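Local coordinates for protein intimin (Escherichia coli, PDB 6TPL) that probably serves in cell adhesion, two bacterial Ig-like domains here forming an extended juncture in its extracellular passenger, at residues V142-T147 and S176-R181. Residues are numbered along the deposited sequence; the frame is centred on the assembly and turned at random.
Sequences VTFTTT and SLVSAR
Arg181 lies alongside Thr143, its chain extended from CG to NE and the guanidinium drawn over the threonine methyl: Thr143 CG2 sits under one face, offset toward the rim, 3.4 Å from Arg181 NH2. Thr145 CG2 meets the same group at its edge, 3.8 Å from Arg181 NH1. Thr143 OG1 is hydrogen-bonded to Thr155 OG1, and Ser179 OG to Lys190 NZ. Beneath this polar face, paired backbone bonds join Thr143 to Arg181 and Thr145 to Ser179. On the opposite face Phe144 CG, anti to its carbonyl carbon (chi1 -63°), carries the ring off the sheet beside Ala180 and Val178, with Phe144 CD2 4.2 Å from Ala180 CB. Val178 CG1 reaches the ring edge near its plane, while Val178 CG2 packs 3.8 Å from Thr146 OG1, which is hydrogen-bonded to Leu148 O. An alanine at Val178 would probably leave a gap beside the Phe144 edge and the Thr146 hydroxyl. Thr147 OG1, placed between backbone N and carbonyl carbon (chi1 62°), accepts a nearly straight 2.9 Å bond from Leu177 N. Val128, touching both Phe144 and Ala180, belongs to the facing sheet, so these are antiparallel neighbours in an Ig-like beta sandwich, largely apolar inward and more polar outward.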
# COMPACT_ATOMS: atom_id res chain seq x y z
N VAL A 142 -2.12 -18.61 -0.53
CA VAL A 142 -1.77 -17.42 0.22
C VAL A 142 -2.16 -17.65 1.67
O VAL A 142 -3.31 -17.99 1.96
CB VAL A 142 -2.49 -16.18 -0.34
CG1 VAL A 142 -2.11 -14.95 0.47
CG2 VAL A 142 -2.15 -15.98 -1.81
N THR A 143 -1.21 -17.48 2.58
CA THR A 143 -1.45 -17.64 4.01
C THR A 143 -1.52 -16.26 4.66
O THR A 143 -0.65 -15.41 4.43
CB THR A 143 -0.37 -18.50 4.67
OG1 THR A 143 -0.39 -19.81 4.10
CG2 THR A 143 -0.61 -18.60 6.17
N PHE A 144 -2.56 -16.05 5.47
CA PHE A 144 -2.84 -14.79 6.13
C PHE A 144 -2.66 -14.95 7.64
O PHE A 144 -2.99 -15.99 8.20
CB PHE A 144 -4.28 -14.31 5.88
CG PHE A 144 -4.60 -14.01 4.43
CD1 PHE A 144 -4.94 -15.03 3.55
CD2 PHE A 144 -4.60 -12.70 3.97
CE1 PHE A 144 -5.25 -14.76 2.23
CE2 PHE A 144 -4.90 -12.42 2.64
CZ PHE A 144 -5.22 -13.45 1.77
N THR A 145 -2.19 -13.89 8.30
CA THR A 145 -2.14 -13.83 9.76
C THR A 145 -2.62 -12.46 10.21
O THR A 145 -2.69 -11.52 9.42
CB THR A 145 -0.73 -14.09 10.31
OG1 THR A 145 0.18 -13.12 9.79
CG2 THR A 145 -0.25 -15.48 9.92
N THR A 146 -2.96 -12.34 11.49
CA THR A 146 -3.44 -11.08 12.04
C THR A 146 -2.93 -10.90 13.46
O THR A 146 -2.63 -11.87 14.16
CB THR A 146 -4.97 -10.99 12.03
OG1 THR A 146 -5.39 -9.67 12.40
CG2 THR A 146 -5.58 -12.01 13.00
N THR A 147 -2.83 -9.64 13.88
CA THR A 147 -2.48 -9.29 15.25
C THR A 147 -3.70 -9.06 16.14
O THR A 147 -3.54 -8.90 17.35
CB THR A 147 -1.61 -8.02 15.28
OG1 THR A 147 -2.34 -6.91 14.75
CG2 THR A 147 -0.35 -8.22 14.46
N SER A 176 -5.40 -3.48 14.07
CA SER A 176 -5.10 -4.82 13.58
C SER A 176 -4.24 -4.74 12.33
O SER A 176 -4.51 -3.95 11.42
CB SER A 176 -6.37 -5.63 13.27
OG SER A 176 -6.03 -6.91 12.77
N LEU A 177 -3.19 -5.56 12.30
CA LEU A 177 -2.29 -5.65 11.16
C LEU A 177 -2.39 -7.06 10.58
O LEU A 177 -2.01 -8.03 11.24
CB LEU A 177 -0.85 -5.32 11.56
CG LEU A 177 0.18 -5.43 10.43
CD1 LEU A 177 -0.24 -4.59 9.23
CD2 LEU A 177 1.55 -5.02 10.94
N VAL A 178 -2.90 -7.16 9.36
CA VAL A 178 -2.95 -8.41 8.64
C VAL A 178 -1.70 -8.53 7.77
O VAL A 178 -1.27 -7.55 7.15
CB VAL A 178 -4.23 -8.51 7.79
CG1 VAL A 178 -4.12 -9.63 6.78
CG2 VAL A 178 -5.45 -8.72 8.67
N SER A 179 -1.11 -9.71 7.75
CA SER A 179 0.04 -10.02 6.91
C SER A 179 -0.30 -11.18 5.99
O SER A 179 -1.21 -11.97 6.27
CB SER A 179 1.28 -10.37 7.76
OG SER A 179 1.70 -9.25 8.52
N ALA A 180 0.44 -11.28 4.89
CA ALA A 180 0.23 -12.33 3.91
C ALA A 180 1.56 -12.80 3.35
O ALA A 180 2.54 -12.05 3.34
CB ALA A 180 -0.68 -11.86 2.77
N ARG A 181 1.58 -14.04 2.87
CA ARG A 181 2.80 -14.61 2.32
C ARG A 181 2.44 -15.75 1.38
O ARG A 181 1.38 -16.37 1.49
CB ARG A 181 3.72 -15.14 3.43
CG ARG A 181 3.12 -16.33 4.17
CD ARG A 181 4.01 -16.79 5.32
NE ARG A 181 3.54 -18.03 5.92
CZ ARG A 181 2.83 -18.10 7.04
NH1 ARG A 181 2.50 -16.99 7.69
NH2 ARG A 181 2.45 -19.28 7.52